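Local structure of putative glycosidase ph117-related (Bacteroides thetaiotaomicron, 5A7V) at residues T82-K87 with R177-W182; G223-Y228 with E240-W245; V305-Q310 with F330-S335. The protein probably acts as a GH130-family glycosidase or phosphorylase on beta-linked mannosides, and binds mannose in a pocket at the centre of a beta-propeller. All coordinates share one frame; numbering follows the deposited sequence. Where two conformers were deposited one is given.

Contact 1: T82-K87 with R177-W182; sequences TLHDGK and RNLKDW. With SO4 (sulfate ion), chain H.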
loop_
_atom_site.group_PDB
_atom_site.type_symbol
_atom_site.label_atom_id
_atom_site.label_comp_id
_atom_site.label_asym_id
_atom_site.label_seq_id
_atom_site.Cartn_x
_atom_site.Cartn_y
_atom_site.Cartn_z
ATOM N N THR A 82 -8.695 6.525 2.680
ATOM C CA THR A 82 -10.111 6.197 2.439
ATOM C C THR A 82 -10.954 7.461 2.442
ATOM O O THR A 82 -10.464 8.554 2.692
ATOM C CB THR A 82 -10.584 5.082 3.411
ATOM O OG1 THR A 82 -11.812 4.466 2.969
ATOM C CG2 THR A 82 -10.743 5.593 4.820
ATOM N N LEU A 83 -12.261 7.261 2.242
ATOM C CA LEU A 83 -13.285 8.300 2.311
ATOM C C LEU A 83 -14.108 8.077 3.570
ATOM O O LEU A 83 -14.576 6.953 3.813
ATOM C CB LEU A 83 -14.168 8.202 1.078
ATOM C CG LEU A 83 -15.341 9.142 0.962
ATOM C CD1 LEU A 83 -14.861 10.564 0.790
ATOM C CD2 LEU A 83 -16.277 8.715 -0.153
ATOM N N HIS A 84 -14.307 9.152 4.332
ATOM C CA HIS A 84 -15.193 9.088 5.513
ATOM C C HIS A 84 -15.821 10.441 5.749
ATOM O O HIS A 84 -15.146 11.462 5.806
ATOM C CB HIS A 84 -14.381 8.674 6.759
ATOM C CG HIS A 84 -15.202 8.526 8.006
ATOM N ND1 HIS A 84 -16.219 7.607 8.136
ATOM C CD2 HIS A 84 -15.121 9.170 9.190
ATOM C CE1 HIS A 84 -16.764 7.728 9.342
ATOM N NE2 HIS A 84 -16.105 8.658 10.013
ATOM N N ASP A 85 -17.145 10.421 5.872
ATOM C CA ASP A 85 -17.914 11.636 6.200
ATOM C C ASP A 85 -17.521 12.813 5.244
ATOM O O ASP A 85 -17.356 13.965 5.656
ATOM C CB ASP A 85 -17.668 11.975 7.678
ATOM C CG ASP A 85 -18.389 11.005 8.652
ATOM O OD1 ASP A 85 -19.126 10.089 8.207
ATOM O OD2 ASP A 85 -18.210 11.166 9.886
ATOM N N GLY A 86 -17.351 12.493 3.959
ATOM C CA GLY A 86 -17.166 13.540 2.963
ATOM C C GLY A 86 -15.721 14.062 2.865
ATOM O O GLY A 86 -15.510 15.063 2.159
ATOM N N LYS A 87 -14.787 13.445 3.586
ATOM C CA LYS A 87 -13.387 13.859 3.572
ATOM C C LYS A 87 -12.478 12.698 3.240
ATOM O O LYS A 87 -12.816 11.526 3.457
ATOM C CB LYS A 87 -13.010 14.434 4.935
ATOM C CG LYS A 87 -13.840 15.681 5.316
ATOM C CD LYS A 87 -13.196 16.505 6.396
ATOM C CE LYS A 87 -14.053 17.691 6.834
ATOM N NZ LYS A 87 -13.340 18.359 7.958
ATOM N N ARG A 177 -15.962 0.788 12.223
ATOM C CA ARG A 177 -16.973 1.592 11.534
ATOM C C ARG A 177 -16.600 3.084 11.446
ATOM O O ARG A 177 -17.150 3.816 10.625
ATOM C CB ARG A 177 -18.360 1.424 12.195
ATOM C CG ARG A 177 -18.836 -0.020 12.087
ATOM C CD ARG A 177 -20.306 -0.146 12.303
ATOM N NE ARG A 177 -21.033 0.482 11.219
ATOM C CZ ARG A 177 -21.292 -0.068 10.036
ATOM N NH1 ARG A 177 -20.918 -1.319 9.725
ATOM N NH2 ARG A 177 -21.932 0.668 9.164
ATOM N N ASN A 178 -15.678 3.543 12.279
ATOM C CA ASN A 178 -15.378 4.955 12.360
ATOM C C ASN A 178 -13.888 5.329 12.210
ATOM O O ASN A 178 -13.552 6.495 12.386
ATOM C CB ASN A 178 -15.959 5.521 13.665
ATOM C CG ASN A 178 -15.234 5.017 14.895
ATOM O OD1 ASN A 178 -14.235 4.265 14.812
ATOM N ND2 ASN A 178 -15.753 5.400 16.071
ATOM N N LEU A 179 -13.027 4.357 11.903
ATOM C CA LEU A 179 -11.595 4.524 11.681
ATOM C C LEU A 179 -10.811 4.863 12.956
ATOM O O LEU A 179 -9.596 5.106 12.864
ATOM C CB LEU A 179 -11.351 5.566 10.562
ATOM C CG LEU A 179 -11.908 5.235 9.198
ATOM C CD1 LEU A 179 -11.806 6.416 8.258
ATOM C CD2 LEU A 179 -11.257 3.990 8.611
ATOM N N LYS A 180 -11.481 4.788 14.130
ATOM C CA LYS A 180 -10.868 5.082 15.443
ATOM C C LYS A 180 -10.896 3.902 16.377
ATOM O O LYS A 180 -9.917 3.606 17.044
ATOM C CB LYS A 180 -11.608 6.221 16.161
ATOM C CG LYS A 180 -11.601 7.532 15.449
ATOM C CD LYS A 180 -10.190 8.053 15.366
ATOM C CE LYS A 180 -10.190 9.477 14.866
ATOM N NZ LYS A 180 -10.721 10.428 15.872
ATOM N N ASP A 181 -12.039 3.232 16.418
ATOM C CA ASP A 181 -12.265 2.108 17.317
ATOM C C ASP A 181 -12.075 0.831 16.509
ATOM O O ASP A 181 -12.964 0.430 15.789
ATOM C CB ASP A 181 -13.663 2.275 17.927
ATOM C CG ASP A 181 -13.791 3.589 18.716
ATOM O OD1 ASP A 181 -12.892 3.837 19.556
ATOM O OD2 ASP A 181 -14.748 4.381 18.480
ATOM N N TRP A 182 -10.874 0.241 16.597
ATOM C CA TRP A 182 -10.485 -0.887 15.757
ATOM C C TRP A 182 -10.531 -2.199 16.539
ATOM O O TRP A 182 -9.988 -2.301 17.650
ATOM C CB TRP A 182 -9.060 -0.679 15.191
ATOM C CG TRP A 182 -8.967 0.408 14.204
ATOM C CD1 TRP A 182 -8.580 1.691 14.441
ATOM C CD2 TRP A 182 -9.225 0.315 12.807
ATOM N NE1 TRP A 182 -8.608 2.429 13.267
ATOM C CE2 TRP A 182 -8.989 1.596 12.248
ATOM C CE3 TRP A 182 -9.636 -0.724 11.965
ATOM C CZ2 TRP A 182 -9.169 1.858 10.887
ATOM C CZ3 TRP A 182 -9.825 -0.475 10.641
ATOM C CH2 TRP A 182 -9.620 0.825 10.102
HETATM S S SO4 H . -21.923 3.989 11.220
HETATM O O1 SO4 H . -23.107 4.880 11.357
HETATM O O2 SO4 H . -22.088 2.871 12.181
HETATM O O3 SO4 H . -20.658 4.690 11.567
HETATM O O4 SO4 H . -21.838 3.478 9.828
#

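Contact 2: G223-Y228 with E240-W245; sequences GKYFMY and EDLVNW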
loop_
_atom_site.group_PDB
_atom_site.type_symbol
_atom_site.label_atom_id
_atom_site.label_comp_id
_atom_site.label_asym_id
_atom_site.label_seq_id
_atom_site.Cartn_x
_atom_site.Cartn_y
_atom_site.Cartn_z
ATOM N N GLY A 223 -19.414 -14.795 -5.420
ATOM C CA GLY A 223 -20.033 -14.902 -4.110
ATOM C C GLY A 223 -19.104 -14.741 -2.900
ATOM O O GLY A 223 -19.578 -14.850 -1.761
ATOM N N LYS A 224 -17.818 -14.501 -3.141
ATOM C CA LYS A 224 -16.836 -14.349 -2.054
ATOM C C LYS A 224 -16.019 -13.105 -2.218
ATOM O O LYS A 224 -15.896 -12.553 -3.305
ATOM C CB LYS A 224 -15.871 -15.568 -1.974
ATOM C CG LYS A 224 -16.595 -16.891 -1.700
ATOM C CD LYS A 224 -15.663 -18.073 -1.523
ATOM C CE LYS A 224 -16.464 -19.345 -1.296
ATOM N NZ LYS A 224 -16.133 -20.391 -2.280
ATOM N N TYR A 225 -15.473 -12.641 -1.101
ATOM C CA TYR A 225 -14.496 -11.557 -1.162
ATOM C C TYR A 225 -13.159 -12.080 -1.746
ATOM O O TYR A 225 -12.874 -13.281 -1.692
ATOM C CB TYR A 225 -14.328 -10.944 0.225
ATOM C CG TYR A 225 -15.628 -10.418 0.790
ATOM C CD1 TYR A 225 -16.199 -9.270 0.247
ATOM C CD2 TYR A 225 -16.284 -11.075 1.831
ATOM C CE1 TYR A 225 -17.380 -8.762 0.729
ATOM C CE2 TYR A 225 -17.495 -10.556 2.346
ATOM C CZ TYR A 225 -18.030 -9.416 1.759
ATOM O OH TYR A 225 -19.201 -8.884 2.284
ATOM N N PHE A 226 -12.333 -11.156 -2.229
ATOM C CA PHE A 226 -11.114 -11.502 -2.940
ATOM C C PHE A 226 -9.999 -10.515 -2.565
ATOM O O PHE A 226 -10.257 -9.319 -2.441
ATOM C CB PHE A 226 -11.361 -11.465 -4.451
ATOM C CG PHE A 226 -10.211 -12.006 -5.260
ATOM C CD1 PHE A 226 -9.094 -11.225 -5.561
ATOM C CD2 PHE A 226 -10.227 -13.319 -5.698
ATOM C CE1 PHE A 226 -8.042 -11.737 -6.288
ATOM C CE2 PHE A 226 -9.152 -13.822 -6.414
ATOM C CZ PHE A 226 -8.062 -13.024 -6.712
ATOM N N MET A 227 -8.774 -11.035 -2.407
ATOM C CA MET A 227 -7.628 -10.195 -2.090
ATOM C C MET A 227 -6.394 -10.699 -2.855
ATOM O O MET A 227 -6.084 -11.899 -2.824
ATOM C CB MET A 227 -7.354 -10.277 -0.569
ATOM C CG MET A 227 -6.184 -9.462 -0.083
ATOM S SD MET A 227 -5.968 -9.512 1.721
ATOM C CE MET A 227 -5.603 -11.233 2.086
ATOM N N TYR A 228 -5.694 -9.769 -3.503
ATOM C CA TYR A 228 -4.295 -10.018 -3.978
ATOM C C TYR A 228 -3.388 -9.691 -2.812
ATOM O O TYR A 228 -3.611 -8.705 -2.115
ATOM C CB TYR A 228 -3.963 -9.116 -5.191
ATOM C CG TYR A 228 -4.885 -9.302 -6.386
ATOM C CD1 TYR A 228 -4.618 -10.231 -7.361
ATOM C CD2 TYR A 228 -6.024 -8.546 -6.534
ATOM C CE1 TYR A 228 -5.468 -10.446 -8.426
ATOM C CE2 TYR A 228 -6.873 -8.727 -7.610
ATOM C CZ TYR A 228 -6.589 -9.674 -8.570
ATOM O OH TYR A 228 -7.476 -9.857 -9.604
ATOM N N GLU A 240 -15.118 -15.413 3.118
ATOM C CA GLU A 240 -16.559 -15.201 3.299
ATOM C C GLU A 240 -16.878 -14.167 4.374
ATOM O O GLU A 240 -18.015 -13.718 4.465
ATOM C CB GLU A 240 -17.264 -16.535 3.587
ATOM C CG GLU A 240 -17.084 -17.546 2.456
ATOM C CD GLU A 240 -17.539 -18.963 2.777
ATOM O OE1 GLU A 240 -18.049 -19.223 3.861
ATOM O OE2 GLU A 240 -17.372 -19.849 1.932
ATOM N N ASP A 241 -15.919 -13.820 5.221
ATOM C CA ASP A 241 -16.185 -12.980 6.384
ATOM C C ASP A 241 -15.264 -11.781 6.532
ATOM O O ASP A 241 -15.388 -11.068 7.531
ATOM C CB ASP A 241 -16.184 -13.848 7.657
ATOM C CG ASP A 241 -14.822 -14.505 7.960
ATOM O OD1 ASP A 241 -13.810 -14.076 7.337
ATOM O OD2 ASP A 241 -14.743 -15.411 8.846
ATOM N N LEU A 242 -14.373 -11.550 5.554
ATOM C CA LEU A 242 -13.429 -10.427 5.504
ATOM C C LEU A 242 -12.273 -10.495 6.488
ATOM O O LEU A 242 -11.321 -9.712 6.346
ATOM C CB LEU A 242 -14.111 -9.049 5.592
ATOM C CG LEU A 242 -15.002 -8.754 4.385
ATOM C CD1 LEU A 242 -16.013 -7.691 4.732
ATOM C CD2 LEU A 242 -14.154 -8.318 3.179
ATOM N N VAL A 243 -12.245 -11.494 7.356
ATOM C CA VAL A 243 -11.214 -11.606 8.388
ATOM C C VAL A 243 -10.405 -12.887 8.274
ATOM O O VAL A 243 -9.187 -12.841 8.476
ATOM C CB VAL A 243 -11.779 -11.389 9.822
ATOM C CG1 VAL A 243 -12.332 -9.991 9.917
ATOM C CG2 VAL A 243 -12.864 -12.388 10.232
ATOM N N ASN A 244 -11.058 -14.010 7.935
ATOM C CA ASN A 244 -10.363 -15.282 7.693
ATOM C C ASN A 244 -10.233 -15.496 6.186
ATOM O O ASN A 244 -11.230 -15.634 5.472
ATOM C CB ASN A 244 -11.117 -16.449 8.348
ATOM C CG ASN A 244 -11.176 -16.314 9.851
ATOM O OD1 ASN A 244 -10.136 -16.313 10.533
ATOM N ND2 ASN A 244 -12.371 -16.175 10.390
ATOM N N TRP A 245 -8.986 -15.514 5.712
ATOM C CA TRP A 245 -8.680 -15.608 4.266
ATOM C C TRP A 245 -8.036 -16.944 3.936
ATOM O O TRP A 245 -7.220 -17.454 4.712
ATOM C CB TRP A 245 -7.751 -14.424 3.880
ATOM C CG TRP A 245 -8.442 -13.099 3.980
ATOM C CD1 TRP A 245 -8.590 -12.305 5.122
ATOM C CD2 TRP A 245 -9.165 -12.419 2.929
ATOM N NE1 TRP A 245 -9.339 -11.212 4.815
ATOM C CE2 TRP A 245 -9.709 -11.235 3.490
ATOM C CE3 TRP A 245 -9.410 -12.694 1.568
ATOM C CZ2 TRP A 245 -10.442 -10.325 2.741
ATOM C CZ3 TRP A 245 -10.181 -11.823 0.854
ATOM C CH2 TRP A 245 -10.701 -10.652 1.429
#

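Contact 3: V305-Q310 with F330-S335; sequences VYAAGQ and FRPMDS. With MAN (alpha-D-mannopyranose), chain E.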
loop_
_atom_site.group_PDB
_atom_site.type_symbol
_atom_site.label_atom_id
_atom_site.label_comp_id
_atom_site.label_asym_id
_atom_site.label_seq_id
_atom_site.Cartn_x
_atom_site.Cartn_y
_atom_site.Cartn_z
ATOM N N VAL A 305 15.724 0.508 -6.290
ATOM C CA VAL A 305 14.601 1.454 -6.149
ATOM C C VAL A 305 13.268 0.704 -6.155
ATOM O O VAL A 305 13.113 -0.303 -6.831
ATOM C CB VAL A 305 14.649 2.537 -7.253
ATOM C CG1 VAL A 305 14.207 2.009 -8.601
ATOM C CG2 VAL A 305 13.899 3.801 -6.882
ATOM N N TYR A 306 12.291 1.277 -5.432
ATOM C CA TYR A 306 10.869 0.853 -5.567
ATOM C C TYR A 306 10.136 1.853 -6.454
ATOM O O TYR A 306 10.068 3.050 -6.140
ATOM C CB TYR A 306 10.154 0.749 -4.232
ATOM C CG TYR A 306 10.499 -0.404 -3.364
ATOM C CD1 TYR A 306 11.756 -0.553 -2.753
ATOM C CD2 TYR A 306 9.534 -1.383 -3.071
ATOM C CE1 TYR A 306 12.029 -1.605 -1.901
ATOM C CE2 TYR A 306 9.800 -2.424 -2.221
ATOM C CZ TYR A 306 11.029 -2.524 -1.600
ATOM O OH TYR A 306 11.303 -3.548 -0.714
ATOM N N ALA A 307 9.641 1.351 -7.583
ATOM C CA ALA A 307 8.846 2.124 -8.520
ATOM C C ALA A 307 7.549 1.346 -8.857
ATOM O O ALA A 307 7.552 0.117 -8.810
ATOM C CB ALA A 307 9.650 2.441 -9.784
ATOM N N ALA A 308 6.473 2.070 -9.189
ATOM C CA ALA A 308 5.127 1.462 -9.197
ATOM C C ALA A 308 4.731 0.977 -10.583
ATOM O O ALA A 308 4.943 1.666 -11.590
ATOM C CB ALA A 308 4.114 2.447 -8.660
ATOM N N GLY A 309 4.081 -0.185 -10.593
ATOM C CA GLY A 309 3.518 -0.808 -11.787
ATOM C C GLY A 309 2.012 -1.047 -11.715
ATOM O O GLY A 309 1.377 -0.733 -10.684
ATOM N N GLN A 310 1.475 -1.593 -12.804
ATOM C CA GLN A 310 0.056 -2.014 -12.801
ATOM C C GLN A 310 -0.040 -3.312 -13.564
ATOM O O GLN A 310 0.607 -3.493 -14.605
ATOM C CB GLN A 310 -0.873 -0.974 -13.425
ATOM C CG GLN A 310 -0.786 0.378 -12.747
ATOM C CD GLN A 310 -1.711 1.428 -13.353
ATOM O OE1 GLN A 310 -2.887 1.168 -13.666
ATOM N NE2 GLN A 310 -1.216 2.645 -13.510
ATOM N N PHE A 330 5.012 5.449 -12.167
ATOM C CA PHE A 330 5.273 6.419 -11.081
ATOM C C PHE A 330 6.547 5.916 -10.430
ATOM O O PHE A 330 6.677 4.737 -10.084
ATOM C CB PHE A 330 4.075 6.430 -10.118
ATOM C CG PHE A 330 3.988 7.641 -9.210
ATOM C CD1 PHE A 330 3.593 8.857 -9.711
ATOM C CD2 PHE A 330 4.296 7.557 -7.866
ATOM C CE1 PHE A 330 3.515 9.977 -8.889
ATOM C CE2 PHE A 330 4.219 8.667 -7.049
ATOM C CZ PHE A 330 3.816 9.871 -7.575
ATOM N N ARG A 331 7.513 6.827 -10.264
ATOM C CA ARG A 331 8.830 6.438 -9.742
ATOM C C ARG A 331 9.406 7.605 -8.965
ATOM O O ARG A 331 8.913 8.730 -9.088
ATOM C CB ARG A 331 9.778 5.983 -10.862
ATOM C CG ARG A 331 10.191 7.077 -11.822
ATOM C CD ARG A 331 11.035 6.506 -12.939
ATOM N NE ARG A 331 11.389 7.480 -13.961
ATOM C CZ ARG A 331 12.469 8.270 -13.903
ATOM N NH1 ARG A 331 13.315 8.202 -12.894
ATOM N NH2 ARG A 331 12.666 9.120 -14.890
ATOM N N PRO A 332 10.478 7.352 -8.191
ATOM C CA PRO A 332 11.026 8.508 -7.470
ATOM C C PRO A 332 11.559 9.611 -8.401
ATOM O O PRO A 332 12.384 9.340 -9.299
ATOM C CB PRO A 332 12.164 7.904 -6.630
ATOM C CG PRO A 332 11.662 6.500 -6.337
ATOM C CD PRO A 332 11.048 6.099 -7.682
ATOM N N MET A 333 11.080 10.829 -8.197
ATOM C CA MET A 333 11.452 11.990 -8.990
ATOM C C MET A 333 11.957 13.147 -8.119
ATOM O O MET A 333 12.892 13.834 -8.494
ATOM C CB MET A 333 10.283 12.484 -9.835
ATOM C CG MET A 333 9.748 11.526 -10.874
ATOM S SD MET A 333 10.836 11.083 -12.187
ATOM C CE MET A 333 10.936 12.663 -13.050
ATOM N N ASP A 334 11.366 13.357 -6.963
ATOM C CA ASP A 334 11.774 14.401 -6.036
ATOM C C ASP A 334 12.778 13.865 -4.997
ATOM O O ASP A 334 12.872 12.670 -4.741
ATOM C CB ASP A 334 10.534 15.009 -5.356
ATOM C CG ASP A 334 9.658 15.785 -6.322
ATOM O OD1 ASP A 334 10.086 16.117 -7.459
ATOM O OD2 ASP A 334 8.520 16.132 -5.964
ATOM N N SER A 335 13.526 14.790 -4.389
ATOM C CA SER A 335 14.600 14.408 -3.493
ATOM C C SER A 335 14.211 13.468 -2.376
ATOM O O SER A 335 14.907 12.491 -2.078
ATOM C CB SER A 335 15.293 15.666 -2.934
ATOM O OG SER A 335 14.411 16.409 -2.106
HETATM C C1 MAN E . 9.028 -3.675 2.084
HETATM C C2 MAN E . 7.687 -2.911 2.119
HETATM C C3 MAN E . 7.647 -1.631 2.976
HETATM C C4 MAN E . 8.920 -0.787 2.779
HETATM C C5 MAN E . 9.923 -1.434 1.806
HETATM C C6 MAN E . 11.263 -0.668 1.741
HETATM O O1 MAN E . 9.183 -4.527 0.823
HETATM O O2 MAN E . 6.727 -3.852 2.621
HETATM O O3 MAN E . 7.544 -1.903 4.360
HETATM O O4 MAN E . 8.483 0.486 2.349
HETATM O O5 MAN E . 10.157 -2.796 2.286
HETATM O O6 MAN E . 11.896 -0.704 3.028
#

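Contact 1: T82-K87 with R177-W182
The closest CA atoms across the contact, those of His-84 and Asn-178, are 8.0 Å apart, and side chains bridge the gap without a direct hydrogen bond. Two neighbouring blades of the beta-propeller meet: a type I' turn, His-84 to Lys-87, joins strands 75-84 and 87-95 of one, while residues 177-182 form the loop before the outermost strand of the next. Leu-179 CD1 fits between Thr-82 and His-84, meeting Thr-82 CG2 tip to tip at 3.7 Å; Leu-179 CD1 also lies 3.7 Å from His-84 CB, these side chains running in opposite directions. His-84 extends its ring across the gap with CG anti to the backbone N (chi1 -178°), bringing CE1 and NE2 near the carbonyl oxygens of Arg-177 and Asn-178; ND1 is hydrogen-bonded to Tyr-157 OH. Asn-178 OD1 accepts from Lys-180 N, closing an Asx turn, and from Asp-181 N, in the carbonyl plane on a lone pair, completing an Asx motif. Asn-178 ND2 reaches Asp-181 OD2 at 2.8 Å. The Arg-177 side chain turns outward to Glu-154 O and a sulfate, probably from the crystallisation liquor: Arg-177 NE binds sulfate O2 at 2.8 Å and NH2 sulfate O4 at 2.9 Å.

Contact 2: G223-Y228 with E240-W245
This is a mainly apolar contact within a single blade, in which Tyr-225 and Met-227 on strand 225-229 pack against Leu-242 and Trp-245 of the loop that leads from strand 235-239 to the outer strand 246-247. Leu-242 crosses the tyrosine obliquely and sets CD2 over one face of the Tyr-225 ring, 3.6 Å from its centroid and 17° off the normal, a CH-pi contact. The same ring meets the backbone carbonyl of Glu-240 at its edge, Tyr-225 CE2 lying 3.8 Å from Glu-240 O. Further along the strand, Met-227 crosses Trp-245 at about a right angle. Met-227 CB sits 3.5 Å from Trp-245 CZ3. Chi1 (180°) and chi2 (176°), both extended, carry Met-227 SD over the six-membered ring of Trp-245, a Met-aromatic contact 4.5 Å from its centroid; the bend at chi3 then lays CE over the indole near CD2. In this propeller blade the loop keeps its shape through Asp-241: OD1 accepts from Val-243 N, closing an Asx turn, and from Asn-244 N, completing an Asx motif, while OD2 takes Asn-244 ND2 on its syn side. Ile-173, on strand 169-176 of the neighbouring blade, also touches Trp-245. At the exposed end, Lys-224 and Glu-240 run side by side; their opposite charges stay beyond salt-bridge range, with Lys-224 NZ 4.4 Å from Glu-240 OE2.

Contact 3: V305-Q310 with F330-S335
Val-305 packs its CG2 against the CG-CD side of Pro-332, Val-305 CG2 lying 3.5 Å from Pro-332 CG; that methyl stands anti to the backbone N (chi1 75° for CG1), which directs it at the proline. The pairing joins the residue just ahead of strand 306-314, in one blade of the beta-propeller, to the segment 330-335 that leads on toward the next blade, and the touching parts run nearly antiparallel, 158° apart. Pro-332 CD also packs on the strand's backbone, 3.6 Å from Tyr-306 O. Beside it, the CB atoms of Ala-307 and Arg-331 meet at 3.7 Å, and the CA atoms of Ala-307 and Arg-331 are 4.5 Å apart. One backbone hydrogen bond joins the segments, Ala-308 N to Phe-330 O at 2.8 Å. The far ends of Arg-331 and Phe-330 turn from the strand, Arg-331 NE to Pro-385 O and the Phe-330 ring to an edge-to-face contact with Tyr-363. Tyr-306, by contrast, belongs to the mannose pocket, where Glu-272, Asp-146, Glu-231, Asn-78 and Asp-367 also bind the sugar. Its ring makes an edge-to-face contact with Tyr-342 and presents its hydroxyl edge to the ligand, Tyr-306 OH lying 2.8 Å from mannose O1.

Overall arrangement
The three contacts follow one another along the chain and lie in different parts of the propeller, none touching another. Contact 1 joins the first two blades, contact 2 stays within the third, and contact 3 links the fourth to the segment leading toward the last. The centres of contacts 1 and 2 are 21 Å apart, with nearest atoms about 9 Å from each other; strand 169-176 precedes the loop of contact 1 and also packs on contact 2. Contact 3 lies across the chain's centre from both, its centre 28 Å from contact 1 and 30 Å from contact 2. It alone reaches the bound mannose, through Tyr-306, whereas the side chain of Met-227 in contact 2 is about 14 Å from a bound mannose.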